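Local structure of DNA alpha-glucosyltransferase (Enterobacteria phage T4, 1XV5) at residues 176-182 with 382-388; 217-223 with 354-358. The protein is a phage glycosyltransferase of the GT-B clan, built from two Rossmann-like domains, each with a parallel beta-sheet, and modelled here with uridine-5'-diphosphate. The contacts are given in a common frame with arbitrary orientation. Numbering follows the deposited sequence.

Contact 1 (176-182 with 382-388); sequences QPPMDIV and LYQHQDS
Residues 176-180 run extended, with psi between about 90° and 160°, before helix 181-188 starts at Ile181; opposite them the last turn of helix 368-386 leads through Asp387 (phi/psi -70/147), the N-cap residue, into helix 388-399. A single backbone bridge pairs Met179 with Asp387 (CA to CA 5.4 Å), and the CA atoms of Pro178 and Ser388 approach to 4.7 Å. Three hydrogen bonds cross. Gln386 NE2 donates to Pro177 O (2.7 Å, 156°), while its OE1 accepts from Leu306 N, so both ends of this amide are satisfied. Ser388 N donates to Met179 O at 3.0 Å, and Ile181 N reaches Asp387 OD1 at 2.8 Å. Asp387, chi1 t, also accepts from Ser389 OG through OD2. Asp180, chi1 t, caps Lys183 N with OD1, and its own N donates to Glu23. The like-charged carboxylates come within 4.0 Å (Asp180 OD1 to Asp387 OD1); water 1 donates to Asp387 OD2 (2.7 Å) and, weakly, to Asp180 OD1 (2.9 Å). Beside these polar contacts Ile181 (m, t) points at that last turn, its CD1 3.8 Å from Tyr383 CA, and Val182 CG2 lies 3.5 Å from Tyr383 CE1. The side chain of Pro177 lies about 6 Å from the bound uridine-5'-diphosphate (nearest atoms). The packing of the C-terminal helices back on the chain just after strand 172-174 is consistent with the interdomain junction of a GT-B fold.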
ATOM      1  N   GLN A 176     -10.502   2.122   2.674  1.00 14.19           N
ATOM      2  CA  GLN A 176      -9.448   1.133   2.872  1.00 14.28           C
ATOM      3  C   GLN A 176      -8.970   0.805   1.467  1.00 13.15           C
ATOM      4  O   GLN A 176      -9.775   0.762   0.539  1.00 14.93           O
ATOM      5  CB  GLN A 176      -9.988  -0.160   3.484  1.00 12.69           C
ATOM      6  CG  GLN A 176     -10.573  -0.039   4.863  1.00 14.08           C
ATOM      7  CD  GLN A 176     -11.257  -1.327   5.280  1.00 15.38           C
ATOM      8  OE1 GLN A 176     -10.601  -2.337   5.563  1.00 16.94           O
ATOM      9  NE2 GLN A 176     -12.582  -1.305   5.301  1.00 10.92           N
ATOM     10  N   PRO A 177      -7.658   0.585   1.286  1.00 14.67           N
ATOM     11  CA  PRO A 177      -7.113   0.249  -0.038  1.00 12.29           C
ATOM     12  C   PRO A 177      -7.373  -1.248  -0.260  1.00 13.28           C
ATOM     13  O   PRO A 177      -6.690  -2.097   0.319  1.00 13.25           O
ATOM     14  CB  PRO A 177      -5.633   0.588   0.109  1.00 13.96           C
ATOM     15  CG  PRO A 177      -5.358   0.273   1.551  1.00 13.11           C
ATOM     16  CD  PRO A 177      -6.580   0.796   2.273  1.00 13.69           C
ATOM     17  N   PRO A 178      -8.358  -1.589  -1.109  1.00 12.90           N
ATOM     18  CA  PRO A 178      -8.727  -2.976  -1.396  1.00 13.49           C
ATOM     19  C   PRO A 178      -7.889  -3.742  -2.402  1.00 13.66           C
ATOM     20  O   PRO A 178      -7.241  -3.167  -3.272  1.00 14.67           O
ATOM     21  CB  PRO A 178     -10.181  -2.866  -1.883  1.00 13.15           C
ATOM     22  CG  PRO A 178     -10.520  -1.359  -1.827  1.00 12.40           C
ATOM     23  CD  PRO A 178      -9.188  -0.679  -1.911  1.00 12.33           C
ATOM     24  N   MET A 179      -7.937  -5.062  -2.276  1.00 15.25           N
ATOM     25  CA  MET A 179      -7.236  -5.957  -3.179  1.00 15.58           C
ATOM     26  C   MET A 179      -8.131  -7.164  -3.400  1.00 15.32           C
ATOM     27  O   MET A 179      -8.888  -7.543  -2.507  1.00 14.02           O
ATOM     28  CB  MET A 179      -5.915  -6.416  -2.560  1.00 17.14           C
ATOM     29  CG  MET A 179      -5.128  -7.371  -3.428  1.00 19.41           C
ATOM     30  SD  MET A 179      -3.527  -7.756  -2.703  1.00 17.74           S
ATOM     31  CE  MET A 179      -3.914  -9.281  -1.823  1.00 19.09           C
ATOM     32  N   ASP A 180      -8.075  -7.750  -4.593  1.00 15.67           N
ATOM     33  CA  ASP A 180      -8.864  -8.940  -4.856  1.00 14.90           C
ATOM     34  C   ASP A 180      -8.045 -10.055  -4.212  1.00 15.88           C
ATOM     35  O   ASP A 180      -7.153 -10.637  -4.838  1.00 15.12           O
ATOM     36  CB  ASP A 180      -9.001  -9.204  -6.356  1.00 15.76           C
ATOM     37  CG  ASP A 180      -9.954 -10.346  -6.657  1.00 18.31           C
ATOM     38  OD1 ASP A 180     -10.120 -11.225  -5.783  1.00 17.98           O
ATOM     39  OD2 ASP A 180     -10.529 -10.374  -7.767  1.00 17.54           O
ATOM     40  N   ILE A 181      -8.341 -10.325  -2.948  1.00 14.88           N
ATOM     41  CA  ILE A 181      -7.638 -11.341  -2.179  1.00 13.89           C
ATOM     42  C   ILE A 181      -7.902 -12.755  -2.699  1.00 16.22           C
ATOM     43  O   ILE A 181      -7.024 -13.620  -2.655  1.00 16.09           O
ATOM     44  CB  ILE A 181      -8.032 -11.211  -0.693  1.00 14.08           C
ATOM     45  CG1 ILE A 181      -7.403  -9.930  -0.132  1.00 13.32           C
ATOM     46  CG2 ILE A 181      -7.595 -12.442   0.091  1.00 13.05           C
ATOM     47  CD1 ILE A 181      -7.911  -9.512   1.233  1.00 14.41           C
ATOM     48  N   VAL A 182      -9.111 -12.977  -3.199  1.00 15.81           N
ATOM     49  CA  VAL A 182      -9.487 -14.275  -3.742  1.00 16.68           C
ATOM     50  C   VAL A 182      -8.619 -14.594  -4.959  1.00 17.01           C
ATOM     51  O   VAL A 182      -8.106 -15.703  -5.100  1.00 16.15           O
ATOM     52  CB  VAL A 182     -10.971 -14.278  -4.176  1.00 17.20           C
ATOM     53  CG1 VAL A 182     -11.338 -15.624  -4.780  1.00 18.94           C
ATOM     54  CG2 VAL A 182     -11.860 -13.963  -2.983  1.00 19.51           C
ATOM     55  N   LEU A 382      -8.626 -11.632   6.610  1.00 13.38           N
ATOM     56  CA  LEU A 382      -8.188 -10.530   5.769  1.00 13.24           C
ATOM     57  C   LEU A 382      -9.145 -10.324   4.599  1.00 12.25           C
ATOM     58  O   LEU A 382      -9.367  -9.197   4.167  1.00 12.39           O
ATOM     59  CB  LEU A 382      -6.759 -10.787   5.288  1.00 14.36           C
ATOM     60  CG  LEU A 382      -5.746 -10.805   6.444  1.00 13.96           C
ATOM     61  CD1 LEU A 382      -4.366 -11.175   5.920  1.00 16.75           C
ATOM     62  CD2 LEU A 382      -5.711  -9.440   7.132  1.00 13.58           C
ATOM     63  N   TYR A 383      -9.712 -11.414   4.095  1.00 12.56           N
ATOM     64  CA  TYR A 383     -10.680 -11.332   3.003  1.00 13.41           C
ATOM     65  C   TYR A 383     -11.890 -10.525   3.491  1.00 14.39           C
ATOM     66  O   TYR A 383     -12.337  -9.575   2.839  1.00 13.34           O
ATOM     67  CB  TYR A 383     -11.121 -12.741   2.604  1.00 13.95           C
ATOM     68  CG  TYR A 383     -12.379 -12.777   1.770  1.00 14.97           C
ATOM     69  CD1 TYR A 383     -12.371 -12.364   0.439  1.00 16.90           C
ATOM     70  CD2 TYR A 383     -13.585 -13.206   2.322  1.00 18.45           C
ATOM     71  CE1 TYR A 383     -13.538 -12.375  -0.325  1.00 20.22           C
ATOM     72  CE2 TYR A 383     -14.759 -13.219   1.567  1.00 20.20           C
ATOM     73  CZ  TYR A 383     -14.725 -12.804   0.246  1.00 22.63           C
ATOM     74  OH  TYR A 383     -15.877 -12.829  -0.509  1.00 23.70           O
ATOM     75  N   GLN A 384     -12.416 -10.911   4.650  1.00 13.19           N
ATOM     76  CA  GLN A 384     -13.564 -10.227   5.232  1.00 13.67           C
ATOM     77  C   GLN A 384     -13.245  -8.768   5.533  1.00 13.76           C
ATOM     78  O   GLN A 384     -14.095  -7.891   5.399  1.00 13.70           O
ATOM     79  CB  GLN A 384     -13.996 -10.925   6.528  1.00 14.13           C
ATOM     80  CG  GLN A 384     -14.662 -12.275   6.308  1.00 18.58           C
ATOM     81  CD  GLN A 384     -16.037 -12.144   5.677  1.00 23.56           C
ATOM     82  OE1 GLN A 384     -16.563 -13.095   5.096  1.00 28.87           O
ATOM     83  NE2 GLN A 384     -16.632 -10.965   5.798  1.00 25.72           N
ATOM     84  N   HIS A 385     -12.006  -8.504   5.929  1.00 12.99           N
ATOM     85  CA  HIS A 385     -11.628  -7.146   6.273  1.00 10.73           C
ATOM     86  C   HIS A 385     -11.382  -6.187   5.123  1.00 13.16           C
ATOM     87  O   HIS A 385     -11.815  -5.037   5.184  1.00 12.86           O
ATOM     88  CB  HIS A 385     -10.382  -7.145   7.159  1.00 12.10           C
ATOM     89  CG  HIS A 385     -10.006  -5.782   7.653  1.00 11.90           C
ATOM     90  ND1 HIS A 385      -8.858  -5.132   7.253  1.00 15.47           N
ATOM     91  CD2 HIS A 385     -10.655  -4.927   8.476  1.00  8.48           C
ATOM     92  CE1 HIS A 385      -8.818  -3.933   7.808  1.00 10.02           C
ATOM     93  NE2 HIS A 385      -9.897  -3.784   8.555  1.00 14.75           N
ATOM     94  N   GLN A 386     -10.719  -6.648   4.067  1.00 12.49           N
ATOM     95  CA  GLN A 386     -10.373  -5.717   2.997  1.00 13.12           C
ATOM     96  C   GLN A 386     -10.423  -6.199   1.546  1.00 13.55           C
ATOM     97  O   GLN A 386      -9.730  -5.644   0.692  1.00 14.61           O
ATOM     98  CB  GLN A 386      -8.975  -5.154   3.317  1.00 12.94           C
ATOM     99  CG  GLN A 386      -8.732  -3.715   2.896  1.00 13.20           C
ATOM    100  CD  GLN A 386      -7.596  -3.074   3.679  1.00 12.87           C
ATOM    101  OE1 GLN A 386      -7.639  -3.009   4.913  1.00 12.06           O
ATOM    102  NE2 GLN A 386      -6.574  -2.596   2.970  1.00 11.78           N
ATOM    103  N   ASP A 387     -11.232  -7.213   1.245  1.00 12.80           N
ATOM    104  CA  ASP A 387     -11.315  -7.671  -0.144  1.00 13.12           C
ATOM    105  C   ASP A 387     -12.022  -6.604  -0.984  1.00 12.36           C
ATOM    106  O   ASP A 387     -12.908  -5.905  -0.492  1.00 12.79           O
ATOM    107  CB  ASP A 387     -12.101  -8.977  -0.257  1.00 13.69           C
ATOM    108  CG  ASP A 387     -12.059  -9.560  -1.665  1.00 16.22           C
ATOM    109  OD1 ASP A 387     -11.007 -10.112  -2.054  1.00 14.96           O
ATOM    110  OD2 ASP A 387     -13.073  -9.453  -2.391  1.00 16.64           O
ATOM    111  N   SER A 388     -11.633  -6.489  -2.250  1.00 13.01           N
ATOM    112  CA  SER A 388     -12.236  -5.511  -3.154  1.00 14.43           C
ATOM    113  C   SER A 388     -13.753  -5.654  -3.254  1.00 15.57           C
ATOM    114  O   SER A 388     -14.469  -4.659  -3.390  1.00 16.47           O
ATOM    115  CB  SER A 388     -11.632  -5.646  -4.555  1.00 13.04           C
ATOM    116  OG  SER A 388     -10.254  -5.321  -4.556  1.00 14.87           O
TER
HETATM  117  O   HOH W   1     -12.683 -10.358  -4.883  1.00 22.67           O

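Contact 2 (217-223 with 354-358); sequences DFHEKFL and MESTF
Both segments are helical. Residues 217-223 end helix 212-223 and carry a pi-type turn at 219-223, in which Phe218 O accepts from Leu223 N (3.2 Å) and Phe222 N (2.9 Å); Phe222 departs to phi/psi -126/-50. Residues 354-358 are the first turn of helix 354-365, with Phe358 N bonded to Met354 O at 2.8 Å. The segment axes approach to 10.3 Å and cross at -73°, so contact is confined to a short patch: CA atoms come nearest at Phe218-Met354 (7.3 Å) and Phe222-Phe358 (7.0 Å). Met354 (m, t, m) is a knob in a hole formed by Asp217, Phe218, Lys221 and Phe222. Its SD stands 5.2 Å from the Phe218 ring centroid, an oblique Met-aromatic contact, and its CE lies 3.5 Å from Asp217 OD1 and 3.7 Å from Lys221 NZ, beside the salt bridge that joins Lys221 NZ to Asp217 OD1 (3.1 Å) within one helix. These helices flank the parallel sheet of the Rossmann-like domain holding strands 199-203 and 347-349: helix 212-223 connects strand 199-203 to strand 229-233, and helix 354-365 follows edge strand 347-349. On the sheet side, Phe218 (t) meets Phe349 edge-to-face and touches Tyr292, while Thr357 OG1 is hydrogen-bonded to Asp350 N. Phe222 (m) points across the gap, with CE1 3.6 Å from Met354 CB and CE2 3.5 Å from Glu355 CA. Its CB sits over one face of the Phe358 ring, 4.0 Å from Phe358 CG. Phe358 (t) also receives Leu223 CD2 at 3.7 Å from its CE1, while Phe218 CZ lies 3.8 Å from Phe358 CB.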
ATOM      1  N   ASP A 217      16.512  -6.911  13.987  1.00 14.84           N
ATOM      2  CA  ASP A 217      16.628  -7.196  15.414  1.00 15.66           C
ATOM      3  C   ASP A 217      16.105  -8.597  15.722  1.00 15.43           C
ATOM      4  O   ASP A 217      16.747  -9.368  16.439  1.00 14.69           O
ATOM      5  CB  ASP A 217      15.834  -6.158  16.213  1.00 16.36           C
ATOM      6  CG  ASP A 217      16.185  -6.156  17.694  1.00 19.57           C
ATOM      7  OD1 ASP A 217      15.283  -5.906  18.520  1.00 20.50           O
ATOM      8  OD2 ASP A 217      17.364  -6.383  18.033  1.00 20.57           O
ATOM      9  N   PHE A 218      14.942  -8.927  15.169  1.00 13.95           N
ATOM     10  CA  PHE A 218      14.342 -10.236  15.400  1.00 14.41           C
ATOM     11  C   PHE A 218      15.218 -11.346  14.825  1.00 13.11           C
ATOM     12  O   PHE A 218      15.320 -12.425  15.403  1.00 14.69           O
ATOM     13  CB  PHE A 218      12.940 -10.298  14.782  1.00 13.52           C
ATOM     14  CG  PHE A 218      12.133 -11.496  15.216  1.00 14.65           C
ATOM     15  CD1 PHE A 218      11.909 -11.751  16.568  1.00 14.96           C
ATOM     16  CD2 PHE A 218      11.570 -12.350  14.274  1.00 15.55           C
ATOM     17  CE1 PHE A 218      11.130 -12.840  16.972  1.00 15.57           C
ATOM     18  CE2 PHE A 218      10.793 -13.439  14.665  1.00 15.11           C
ATOM     19  CZ  PHE A 218      10.570 -13.685  16.015  1.00 15.79           C
ATOM     20  N   HIS A 219      15.850 -11.087  13.685  1.00 13.64           N
ATOM     21  CA  HIS A 219      16.714 -12.092  13.084  1.00 13.01           C
ATOM     22  C   HIS A 219      17.921 -12.333  13.986  1.00 14.24           C
ATOM     23  O   HIS A 219      18.282 -13.473  14.276  1.00 14.02           O
ATOM     24  CB  HIS A 219      17.212 -11.639  11.714  1.00 12.95           C
ATOM     25  CG  HIS A 219      18.032 -12.673  11.008  1.00 13.56           C
ATOM     26  ND1 HIS A 219      19.296 -12.420  10.521  1.00 17.99           N
ATOM     27  CD2 HIS A 219      17.768 -13.969  10.716  1.00 12.23           C
ATOM     28  CE1 HIS A 219      19.777 -13.516   9.959  1.00 12.89           C
ATOM     29  NE2 HIS A 219      18.867 -14.469  10.064  1.00 18.08           N
ATOM     30  N   GLU A 220      18.544 -11.248  14.426  1.00 16.87           N
ATOM     31  CA  GLU A 220      19.720 -11.349  15.285  1.00 18.49           C
ATOM     32  C   GLU A 220      19.443 -12.033  16.621  1.00 19.29           C
ATOM     33  O   GLU A 220      20.209 -12.895  17.055  1.00 18.91           O
ATOM     34  CB  GLU A 220      20.299  -9.954  15.542  1.00 21.15           C
ATOM     35  CG  GLU A 220      21.473  -9.932  16.513  1.00 26.19           C
ATOM     36  CD  GLU A 220      22.034  -8.535  16.715  1.00 29.41           C
ATOM     37  OE1 GLU A 220      22.598  -7.975  15.752  1.00 31.98           O
ATOM     38  OE2 GLU A 220      21.907  -7.996  17.836  1.00 32.94           O
ATOM     39  N   LYS A 221      18.343 -11.653  17.264  1.00 18.03           N
ATOM     40  CA  LYS A 221      17.994 -12.199  18.571  1.00 18.84           C
ATOM     41  C   LYS A 221      17.362 -13.581  18.606  1.00 19.01           C
ATOM     42  O   LYS A 221      17.622 -14.354  19.531  1.00 19.42           O
ATOM     43  CB  LYS A 221      17.075 -11.226  19.311  1.00 19.39           C
ATOM     44  CG  LYS A 221      17.724  -9.901  19.668  1.00 22.29           C
ATOM     45  CD  LYS A 221      16.743  -8.979  20.367  1.00 25.13           C
ATOM     46  CE  LYS A 221      17.401  -7.659  20.744  1.00 26.23           C
ATOM     47  NZ  LYS A 221      16.407  -6.718  21.325  1.00 28.93           N
ATOM     48  N   PHE A 222      16.534 -13.901  17.615  1.00 17.07           N
ATOM     49  CA  PHE A 222      15.865 -15.194  17.615  1.00 16.39           C
ATOM     50  C   PHE A 222      15.993 -16.089  16.392  1.00 15.94           C
ATOM     51  O   PHE A 222      16.311 -17.268  16.522  1.00 16.30           O
ATOM     52  CB  PHE A 222      14.378 -15.003  17.926  1.00 18.34           C
ATOM     53  CG  PHE A 222      14.115 -14.465  19.302  1.00 17.14           C
ATOM     54  CD1 PHE A 222      14.152 -13.099  19.547  1.00 18.02           C
ATOM     55  CD2 PHE A 222      13.869 -15.331  20.362  1.00 20.15           C
ATOM     56  CE1 PHE A 222      13.948 -12.599  20.830  1.00 19.92           C
ATOM     57  CE2 PHE A 222      13.664 -14.843  21.653  1.00 20.39           C
ATOM     58  CZ  PHE A 222      13.704 -13.475  21.886  1.00 18.65           C
ATOM     59  N   LEU A 223      15.733 -15.547  15.208  1.00 16.09           N
ATOM     60  CA  LEU A 223      15.793 -16.357  13.997  1.00 15.41           C
ATOM     61  C   LEU A 223      17.172 -16.927  13.662  1.00 15.77           C
ATOM     62  O   LEU A 223      17.309 -18.131  13.450  1.00 16.38           O
ATOM     63  CB  LEU A 223      15.252 -15.557  12.806  1.00 15.70           C
ATOM     64  CG  LEU A 223      13.813 -15.048  12.964  1.00 15.44           C
ATOM     65  CD1 LEU A 223      13.424 -14.230  11.740  1.00 13.23           C
ATOM     66  CD2 LEU A 223      12.855 -16.218  13.149  1.00 13.90           C
ATOM     67  N   MET A 354       9.363 -10.612  22.196  1.00 20.84           N
ATOM     68  CA  MET A 354       9.674 -11.317  20.965  1.00 20.98           C
ATOM     69  C   MET A 354       9.838 -12.810  21.227  1.00 21.20           C
ATOM     70  O   MET A 354       9.666 -13.631  20.324  1.00 19.34           O
ATOM     71  CB  MET A 354      10.942 -10.740  20.335  1.00 21.50           C
ATOM     72  CG  MET A 354      10.741  -9.339  19.766  1.00 22.52           C
ATOM     73  SD  MET A 354      12.197  -8.686  18.943  1.00 25.67           S
ATOM     74  CE  MET A 354      13.020  -7.880  20.322  1.00 26.54           C
ATOM     75  N   GLU A 355      10.163 -13.163  22.466  1.00 21.67           N
ATOM     76  CA  GLU A 355      10.326 -14.566  22.809  1.00 23.67           C
ATOM     77  C   GLU A 355       8.997 -15.276  22.581  1.00 23.09           C
ATOM     78  O   GLU A 355       8.950 -16.351  21.987  1.00 22.50           O
ATOM     79  CB  GLU A 355      10.756 -14.721  24.272  1.00 26.44           C
ATOM     80  CG  GLU A 355      11.005 -16.165  24.670  1.00 32.88           C
ATOM     81  CD  GLU A 355      11.498 -16.307  26.097  1.00 37.60           C
ATOM     82  OE1 GLU A 355      11.711 -17.456  26.538  1.00 40.68           O
ATOM     83  OE2 GLU A 355      11.674 -15.274  26.777  1.00 40.54           O
ATOM     84  N   SER A 356       7.916 -14.661  23.047  1.00 22.13           N
ATOM     85  CA  SER A 356       6.586 -15.235  22.884  1.00 21.67           C
ATOM     86  C   SER A 356       6.238 -15.320  21.402  1.00 20.47           C
ATOM     87  O   SER A 356       5.620 -16.285  20.953  1.00 18.84           O
ATOM     88  CB  SER A 356       5.548 -14.377  23.612  1.00 25.02           C
ATOM     89  OG  SER A 356       4.245 -14.895  23.426  1.00 31.63           O
ATOM     90  N   THR A 357       6.633 -14.301  20.648  1.00 19.25           N
ATOM     91  CA  THR A 357       6.370 -14.274  19.216  1.00 17.88           C
ATOM     92  C   THR A 357       7.073 -15.441  18.529  1.00 17.29           C
ATOM     93  O   THR A 357       6.471 -16.160  17.736  1.00 16.15           O
ATOM     94  CB  THR A 357       6.864 -12.957  18.586  1.00 18.91           C
ATOM     95  OG1 THR A 357       6.147 -11.857  19.159  1.00 19.73           O
ATOM     96  CG2 THR A 357       6.653 -12.969  17.078  1.00 19.22           C
ATOM     97  N   PHE A 358       8.349 -15.638  18.836  1.00 15.61           N
ATOM     98  CA  PHE A 358       9.080 -16.727  18.206  1.00 16.61           C
ATOM     99  C   PHE A 358       8.565 -18.092  18.658  1.00 16.13           C
ATOM    100  O   PHE A 358       8.593 -19.052  17.894  1.00 15.51           O
ATOM    101  CB  PHE A 358      10.577 -16.612  18.491  1.00 15.92           C
ATOM    102  CG  PHE A 358      11.399 -17.623  17.752  1.00 17.50           C
ATOM    103  CD1 PHE A 358      11.263 -17.767  16.372  1.00 17.24           C
ATOM    104  CD2 PHE A 358      12.294 -18.447  18.430  1.00 18.36           C
ATOM    105  CE1 PHE A 358      12.002 -18.715  15.677  1.00 18.05           C
ATOM    106  CE2 PHE A 358      13.042 -19.400  17.745  1.00 18.79           C
ATOM    107  CZ  PHE A 358      12.895 -19.535  16.365  1.00 18.74           C
TER

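How the contacts relate
The centre of contact 1 lies about 12 Å from the centre of the chain, that of contact 2 about 26 Å; ten of 13 touching residues are buried in the first, four of nine in the second. Their centres are about 29 Å apart and their nearest atoms about 16 Å, without touching. Chemistry follows place: in contact 1 three hydrogen bonds, with a water bridging the two aspartates (weakly on the Asp180 side), tie loop and helix ends, whereas contact 2 has no hydrogen bond between its segments and relies on aromatic and methionine side chains. Contact 1 buries 564 Å² against 437 Å². They share no element, but helix 354-365 of contact 2 leads into helix 368-386 of contact 1.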